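PDB 4YHB: iron-chelator utilization protein from Thermobifida fusca TM51, which binds FAD and, as a member of the siderophore-interacting protein family, probably reduces ferric siderophores to release their iron. Local coordinates for residues 31-36 / 105-110. Sequence-based numbering, arbitrary orientation.
With FAD (flavin-adenine dinucleotide), chain C.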
# COMPACT_ATOMS: atom_id res chain seq x y z
N ARG A 31 -10.33 8.93 8.38
CA ARG A 31 -9.80 9.14 7.02
C ARG A 31 -9.37 7.87 6.29
O ARG A 31 -8.63 7.94 5.30
CB ARG A 31 -8.60 10.08 7.07
CG ARG A 31 -8.91 11.44 7.70
CD ARG A 31 -7.58 12.14 7.96
NE ARG A 31 -7.70 13.52 8.40
CZ ARG A 31 -7.86 13.90 9.66
NH1 ARG A 31 -7.97 12.97 10.60
NH2 ARG A 31 -7.91 15.20 9.96
N MET A 32 -9.79 6.71 6.78
CA MET A 32 -9.48 5.45 6.11
C MET A 32 -10.68 4.51 6.09
O MET A 32 -11.35 4.32 7.11
CB MET A 32 -8.29 4.75 6.76
CG MET A 32 -7.77 3.62 5.87
SD MET A 32 -6.00 3.35 5.90
CE MET A 32 -5.36 4.98 5.50
N VAL A 33 -10.93 3.92 4.93
CA VAL A 33 -12.05 3.01 4.78
C VAL A 33 -11.54 1.68 4.24
O VAL A 33 -10.74 1.63 3.31
CB VAL A 33 -13.15 3.61 3.88
CG1 VAL A 33 -12.65 3.82 2.45
CG2 VAL A 33 -14.38 2.73 3.90
N ARG A 34 -12.00 0.60 4.88
CA ARG A 34 -11.57 -0.75 4.56
C ARG A 34 -12.70 -1.40 3.80
O ARG A 34 -13.84 -1.43 4.29
CB ARG A 34 -11.21 -1.52 5.83
CG ARG A 34 -10.85 -2.97 5.62
CD ARG A 34 -10.17 -3.56 6.85
NE ARG A 34 -8.86 -2.93 7.07
CZ ARG A 34 -8.14 -3.07 8.17
NH1 ARG A 34 -8.59 -3.80 9.18
NH2 ARG A 34 -6.97 -2.46 8.26
N VAL A 35 -12.40 -1.89 2.60
CA VAL A 35 -13.40 -2.38 1.68
C VAL A 35 -13.10 -3.83 1.33
O VAL A 35 -11.95 -4.15 0.99
CB VAL A 35 -13.42 -1.51 0.40
CG1 VAL A 35 -14.39 -2.07 -0.65
CG2 VAL A 35 -13.76 -0.05 0.74
N ASP A 36 -14.09 -4.71 1.44
CA ASP A 36 -13.93 -6.08 0.94
C ASP A 36 -14.60 -6.22 -0.43
O ASP A 36 -15.78 -5.88 -0.56
CB ASP A 36 -14.54 -7.11 1.91
CG ASP A 36 -13.86 -7.13 3.27
OD1 ASP A 36 -12.66 -6.80 3.37
OD2 ASP A 36 -14.55 -7.50 4.26
N PHE A 105 -8.40 2.16 1.74
CA PHE A 105 -8.32 3.41 0.98
C PHE A 105 -8.11 4.61 1.89
O PHE A 105 -8.86 4.79 2.86
CB PHE A 105 -9.62 3.69 0.20
CG PHE A 105 -9.93 2.72 -0.89
CD1 PHE A 105 -10.46 1.48 -0.60
CD2 PHE A 105 -9.76 3.09 -2.22
CE1 PHE A 105 -10.79 0.58 -1.63
CE2 PHE A 105 -10.08 2.20 -3.26
CZ PHE A 105 -10.60 0.95 -2.96
N VAL A 106 -7.15 5.47 1.56
CA VAL A 106 -7.13 6.79 2.18
C VAL A 106 -8.30 7.59 1.63
O VAL A 106 -8.51 7.63 0.42
CB VAL A 106 -5.84 7.58 1.92
CG1 VAL A 106 -5.97 9.03 2.47
CG2 VAL A 106 -4.65 6.88 2.54
N VAL A 107 -9.08 8.20 2.51
CA VAL A 107 -10.19 9.04 2.06
C VAL A 107 -9.66 10.46 2.01
O VAL A 107 -9.27 11.00 3.04
CB VAL A 107 -11.41 8.92 3.01
CG1 VAL A 107 -12.59 9.73 2.49
CG2 VAL A 107 -11.78 7.45 3.19
N HIS A 108 -9.58 11.03 0.81
CA HIS A 108 -9.13 12.41 0.61
C HIS A 108 -9.89 12.99 -0.58
O HIS A 108 -10.53 12.25 -1.34
CB HIS A 108 -7.61 12.46 0.38
CG HIS A 108 -7.18 11.84 -0.92
ND1 HIS A 108 -6.95 12.57 -2.06
CD2 HIS A 108 -6.99 10.54 -1.26
CE1 HIS A 108 -6.61 11.75 -3.05
NE2 HIS A 108 -6.63 10.51 -2.59
N ASP A 109 -9.82 14.30 -0.76
CA ASP A 109 -10.62 15.01 -1.76
C ASP A 109 -9.86 15.38 -3.02
O ASP A 109 -10.41 16.04 -3.89
CB ASP A 109 -11.19 16.30 -1.16
CG ASP A 109 -12.48 16.06 -0.40
OD1 ASP A 109 -13.11 15.01 -0.61
OD2 ASP A 109 -12.86 16.94 0.41
N ASN A 110 -8.60 14.98 -3.13
CA ASN A 110 -7.77 15.53 -4.20
C ASN A 110 -7.79 14.74 -5.50
O ASN A 110 -7.29 15.22 -6.51
CB ASN A 110 -6.34 15.67 -3.71
CG ASN A 110 -6.25 16.47 -2.42
OD1 ASN A 110 -5.69 16.01 -1.43
ND2 ASN A 110 -6.81 17.66 -2.43
PA FAD C . -4.69 11.10 -7.98
O1A FAD C . -5.55 11.43 -9.21
O2A FAD C . -3.56 10.06 -8.32
O5B FAD C . -3.91 12.45 -7.55
C5B FAD C . -4.57 13.66 -7.53
C4B FAD C . -3.88 14.60 -6.52
O4B FAD C . -4.06 14.16 -5.20
C3B FAD C . -2.43 14.71 -6.73
O3B FAD C . -2.11 16.04 -6.49
C2B FAD C . -1.86 13.86 -5.74
O2B FAD C . -0.59 14.30 -5.26
C1B FAD C . -2.81 13.94 -4.63
N9A FAD C . -2.90 12.74 -3.80
C8A FAD C . -2.87 11.46 -4.22
N7A FAD C . -3.00 10.65 -3.16
C5A FAD C . -3.16 11.43 -2.06
C6A FAD C . -3.33 11.17 -0.70
N6A FAD C . -3.40 9.83 -0.24
N1A FAD C . -3.44 12.19 0.16
C2A FAD C . -3.38 13.47 -0.27
N3A FAD C . -3.22 13.76 -1.57
C4A FAD C . -3.09 12.76 -2.47
N1 FAD C . -3.13 4.39 -1.38
C2 FAD C . -4.04 4.01 -0.48
O2 FAD C . -4.83 4.83 -0.04
N3 FAD C . -4.07 2.70 -0.09
C4 FAD C . -3.20 1.79 -0.58
O4 FAD C . -3.27 0.63 -0.20
C4X FAD C . -2.22 2.16 -1.51
N5 FAD C . -1.30 1.28 -2.04
C5X FAD C . -0.40 1.71 -2.95
C6 FAD C . 0.53 0.81 -3.50
C7 FAD C . 1.37 1.20 -4.34
C7M FAD C . 2.34 0.12 -4.87
C8 FAD C . 1.50 2.34 -4.80
C8M FAD C . 2.54 2.76 -5.81
C9 FAD C . 0.67 3.34 -4.37
C9A FAD C . -0.44 3.14 -3.34
N10 FAD C . -1.33 3.97 -2.81
C10 FAD C . -2.22 3.52 -1.90
C1' FAD C . -1.32 5.39 -3.21
C2' FAD C . -2.32 5.70 -4.29
O2' FAD C . -2.02 4.97 -5.41
C3' FAD C . -2.27 7.24 -4.57
O3' FAD C . -2.52 7.89 -3.36
C4' FAD C . -3.14 7.72 -5.70
O4' FAD C . -2.69 8.92 -6.16
C5' FAD C . -4.61 7.93 -5.29
O5' FAD C . -5.48 8.03 -6.39
P FAD C . -6.32 9.36 -6.50
O1P FAD C . -7.09 9.15 -7.82
O2P FAD C . -6.99 9.52 -5.11
O3P FAD C . -5.71 10.79 -6.78
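Met32 turns CG anti to its backbone N (chi1 -167°) and then bends at the next two torsions, which swings CE across the strand boundary to lie 3.6 Å from CG2 of Val106. The unbranched, flexible thioether lets the methyl make that turn. Val33, on the other face with Phe105, holds CG1 between its own N and carbonyl carbon (chi1 64°), the less common rotamer of valine, which sets this methyl 3.8 Å from CB of Phe105 and equally close to CG2 of Val107. Farther along, CG2 of Val35 meets the Phe105 ring obliquely at CE1, while Tyr89, Trp116 and Ala117 complete apolar surroundings that suit a large aromatic.

Val33 and Phe105 form an antiparallel hydrogen-bonded pair: the N of Phe105 gives a nearly straight bond of 2.9 Å to the O of Val33, and the N of Val33 answers to the O of Phe105. Strands 32-38 and 100-106 are neighbours in the six-stranded antiparallel barrel of the FAD-binding domain, and at Val107 the second leaves the sheet. One last bond, 2.8 Å from Val107 N to Arg31 O, arrives well above the carbonyl plane.

In the non-hydrogen-bonded pair with Met32, Val106 turns its amide away from strand 32-38, and Val106 N donates to FAD O2 at 2.9 Å. Beyond the strand, His108 stacks on the adenine, with C5A of FAD 3.6 Å above the imidazole plane and offset toward its rim, and NE2 makes a weak bond to phosphate O2P. Its ND1 accepts the backbone N-H of Asn110, which helps fix the ring's rotation.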